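Local coordinates for HIT domain-containing protein (Sulfolobus tokodaii, PDB 2EO4) that binds zinc and is probably a nucleotide-binding hydrolase or transferase of the histidine triad family, perhaps with adenylylsulfatase activity, at residues A[30-35]-A[98-103]. Numbering follows the deposited sequence.
Sequences PVSLGH and HIIPTW. With PO4 (phosphate ion), chain C.
His-35 meets His-98 and Ile-100 with its imidazole. From CB, chi1 of -176° sets CG anti to the backbone N; the side chain runs beside that of Ile-100, pointing the same way. CD2 is 3.6 Å from Ile-99 O, and Ile-100 CG1 stands over one ring face, offset toward the rim, 3.7 Å from the centroid and 16° off the normal, a CH-pi contact. ND1 accepts an almost straight bond from Val-31 N (3.0 Å, 176°), close to the ring plane. At the tip, NE2 is hydrogen-bonded to His-98 ND1 (3.0 Å); the bonds at ND1 and NE2 together hold the ring's rotation. His-98 belongs to the predicted histidine triad motif, and its NE2 donates to O2 of a phosphate ion (3.0 Å), probably from the crystallisation liquor; the ion is also hydrogen-bonded to His-96, predicted to form the AMP-histidine intermediate. His-35 thus probably acts as a second-shell residue that helps orient His-98. Further along, Ser-32 OG donates to a lone pair of Pro-101 O (2.9 Å), and Trp-103 CH2 sits 3.8 Å from Leu-33 CB. The loop, with its type II turn at 32-35, leads into strand 36-40, antiparallel to strand 97-102; strand 77-84 flanks the latter's other side, and helix 52-72 packs against Ile-99 and Pro-101.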
ATOM      1  N   PRO A  30      -1.177 -16.895   7.017  1.00 25.96           N
ATOM      2  CA  PRO A  30       0.001 -16.065   6.731  1.00 26.55           C
ATOM      3  C   PRO A  30       0.957 -16.493   5.629  1.00 26.29           C
ATOM      4  O   PRO A  30       1.339 -17.658   5.532  1.00 25.12           O
ATOM      5  CB  PRO A  30       0.698 -15.987   8.087  1.00 25.18           C
ATOM      6  CG  PRO A  30       0.402 -17.314   8.679  1.00 25.44           C
ATOM      7  CD  PRO A  30      -1.070 -17.487   8.362  1.00 25.46           C
ATOM      8  N   VAL A  31       1.343 -15.521   4.808  1.00 26.65           N
ATOM      9  CA  VAL A  31       2.294 -15.744   3.725  1.00 27.75           C
ATOM     10  C   VAL A  31       3.673 -15.893   4.359  1.00 28.95           C
ATOM     11  O   VAL A  31       4.513 -16.661   3.889  1.00 27.59           O
ATOM     12  CB  VAL A  31       2.307 -14.547   2.751  1.00 29.11           C
ATOM     13  CG1 VAL A  31       3.533 -14.609   1.850  1.00 32.02           C
ATOM     14  CG2 VAL A  31       1.038 -14.553   1.917  1.00 30.94           C
ATOM     15  N   SER A  32       3.898 -15.137   5.428  1.00 27.58           N
ATOM     16  CA  SER A  32       5.162 -15.183   6.149  1.00 27.44           C
ATOM     17  C   SER A  32       4.876 -14.947   7.625  1.00 27.76           C
ATOM     18  O   SER A  32       3.795 -14.483   7.998  1.00 24.62           O
ATOM     19  CB  SER A  32       6.130 -14.116   5.624  1.00 26.69           C
ATOM     20  OG  SER A  32       5.711 -12.814   5.993  1.00 26.14           O
ATOM     21  N   LEU A  33       5.848 -15.272   8.467  1.00 26.42           N
ATOM     22  CA  LEU A  33       5.696 -15.114   9.904  1.00 27.65           C
ATOM     23  C   LEU A  33       5.400 -13.667  10.302  1.00 26.82           C
ATOM     24  O   LEU A  33       6.172 -12.759   9.998  1.00 27.01           O
ATOM     25  CB  LEU A  33       6.969 -15.597  10.606  1.00 29.98           C
ATOM     26  CG  LEU A  33       6.948 -15.568  12.133  1.00 32.49           C
ATOM     27  CD1 LEU A  33       7.088 -16.987  12.680  1.00 34.58           C
ATOM     28  CD2 LEU A  33       8.078 -14.688  12.630  1.00 34.10           C
ATOM     29  N   GLY A  34       4.274 -13.459  10.981  1.00 26.08           N
ATOM     30  CA  GLY A  34       3.909 -12.119  11.409  1.00 24.99           C
ATOM     31  C   GLY A  34       2.994 -11.371  10.450  1.00 24.51           C
ATOM     32  O   GLY A  34       2.644 -10.220  10.706  1.00 23.61           O
ATOM     33  N   HIS A  35       2.615 -12.021   9.351  1.00 22.04           N
ATOM     34  CA  HIS A  35       1.726 -11.424   8.350  1.00 22.18           C
ATOM     35  C   HIS A  35       0.496 -10.882   9.079  1.00 22.01           C
ATOM     36  O   HIS A  35      -0.208 -11.619   9.771  1.00 21.87           O
ATOM     37  CB  HIS A  35       1.330 -12.499   7.326  1.00 23.14           C
ATOM     38  CG  HIS A  35       0.493 -11.997   6.188  1.00 24.08           C
ATOM     39  ND1 HIS A  35       0.121 -12.806   5.135  1.00 25.71           N
ATOM     40  CD2 HIS A  35      -0.067 -10.787   5.947  1.00 22.89           C
ATOM     41  CE1 HIS A  35      -0.634 -12.118   4.297  1.00 23.96           C
ATOM     42  NE2 HIS A  35      -0.764 -10.890   4.766  1.00 23.95           N
ATOM     43  N   HIS A  98      -2.137  -5.311   3.785  1.00 18.13           N
ATOM     44  CA  HIS A  98      -1.299  -6.429   4.199  1.00 19.71           C
ATOM     45  C   HIS A  98       0.076  -5.918   4.616  1.00 17.03           C
ATOM     46  O   HIS A  98       0.637  -5.048   3.959  1.00 18.61           O
ATOM     47  CB  HIS A  98      -1.065  -7.394   3.029  1.00 18.64           C
ATOM     48  CG  HIS A  98      -2.297  -8.090   2.544  1.00 20.40           C
ATOM     49  ND1 HIS A  98      -2.651  -9.352   2.967  1.00 22.54           N
ATOM     50  CD2 HIS A  98      -3.229  -7.722   1.632  1.00 22.17           C
ATOM     51  CE1 HIS A  98      -3.748  -9.734   2.337  1.00 23.13           C
ATOM     52  NE2 HIS A  98      -4.119  -8.764   1.521  1.00 21.92           N
ATOM     53  N   ILE A  99       0.605  -6.464   5.710  1.00 18.45           N
ATOM     54  CA  ILE A  99       1.957  -6.149   6.156  1.00 18.36           C
ATOM     55  C   ILE A  99       2.586  -7.537   6.188  1.00 19.78           C
ATOM     56  O   ILE A  99       2.269  -8.354   7.056  1.00 20.02           O
ATOM     57  CB  ILE A  99       2.015  -5.541   7.574  1.00 18.58           C
ATOM     58  CG1 ILE A  99       1.254  -4.216   7.616  1.00 20.42           C
ATOM     59  CG2 ILE A  99       3.484  -5.272   7.955  1.00 20.00           C
ATOM     60  CD1 ILE A  99       1.184  -3.594   9.024  1.00 22.15           C
ATOM     61  N   ILE A 100       3.461  -7.800   5.223  1.00 20.55           N
ATOM     62  CA  ILE A 100       4.116  -9.097   5.088  1.00 20.86           C
ATOM     63  C   ILE A 100       5.619  -8.970   5.332  1.00 19.49           C
ATOM     64  O   ILE A 100       6.348  -8.411   4.514  1.00 20.67           O
ATOM     65  CB  ILE A 100       3.870  -9.663   3.668  1.00 21.39           C
ATOM     66  CG1 ILE A 100       2.362  -9.763   3.414  1.00 23.85           C
ATOM     67  CG2 ILE A 100       4.531 -11.034   3.522  1.00 22.60           C
ATOM     68  CD1 ILE A 100       1.995 -10.162   1.986  1.00 25.38           C
ATOM     69  N   PRO A 101       6.100  -9.485   6.473  1.00 21.15           N
ATOM     70  CA  PRO A 101       7.525  -9.416   6.816  1.00 22.01           C
ATOM     71  C   PRO A 101       8.441 -10.236   5.916  1.00 21.81           C
ATOM     72  O   PRO A 101       8.061 -11.294   5.413  1.00 22.84           O
ATOM     73  CB  PRO A 101       7.562  -9.926   8.259  1.00 22.47           C
ATOM     74  CG  PRO A 101       6.189  -9.591   8.786  1.00 22.58           C
ATOM     75  CD  PRO A 101       5.316  -9.987   7.614  1.00 21.00           C
ATOM     76  N   THR A 102       9.656  -9.738   5.724  1.00 22.18           N
ATOM     77  CA  THR A 102      10.646 -10.434   4.917  1.00 23.65           C
ATOM     78  C   THR A 102      11.983 -10.411   5.650  1.00 25.88           C
ATOM     79  O   THR A 102      12.201  -9.581   6.535  1.00 24.35           O
ATOM     80  CB  THR A 102      10.824  -9.778   3.522  1.00 22.84           C
ATOM     81  OG1 THR A 102      11.313  -8.440   3.669  1.00 22.38           O
ATOM     82  CG2 THR A 102       9.498  -9.749   2.775  1.00 23.14           C
ATOM     83  N   TRP A 103      12.867 -11.330   5.279  1.00 27.53           N
ATOM     84  CA  TRP A 103      14.192 -11.426   5.886  1.00 29.99           C
ATOM     85  C   TRP A 103      15.201 -11.729   4.792  1.00 32.97           C
ATOM     86  O   TRP A 103      14.873 -12.377   3.798  1.00 32.85           O
ATOM     87  CB  TRP A 103      14.234 -12.561   6.915  1.00 28.82           C
ATOM     88  CG  TRP A 103      13.334 -12.357   8.089  1.00 28.86           C
ATOM     89  CD1 TRP A 103      13.662 -11.789   9.289  1.00 28.43           C
ATOM     90  CD2 TRP A 103      11.946 -12.695   8.170  1.00 29.17           C
ATOM     91  NE1 TRP A 103      12.561 -11.753  10.111  1.00 30.17           N
ATOM     92  CE2 TRP A 103      11.495 -12.303   9.450  1.00 28.95           C
ATOM     93  CE3 TRP A 103      11.039 -13.292   7.285  1.00 28.24           C
ATOM     94  CZ2 TRP A 103      10.174 -12.487   9.866  1.00 29.62           C
ATOM     95  CZ3 TRP A 103       9.722 -13.475   7.701  1.00 30.46           C
ATOM     96  CH2 TRP A 103       9.306 -13.073   8.980  1.00 28.90           C
TER
HETATM   97  P   PO4 C 202      -6.965  -9.873  -0.213  1.00 22.25           P
HETATM   98  O1  PO4 C 202      -6.650 -10.245   1.187  1.00 22.31           O
HETATM   99  O2  PO4 C 202      -6.192  -8.666  -0.599  1.00 22.88           O
HETATM  100  O3  PO4 C 202      -6.601 -11.007  -1.113  1.00 21.41           O
HETATM  101  O4  PO4 C 202      -8.422  -9.588  -0.336  1.00 21.92           O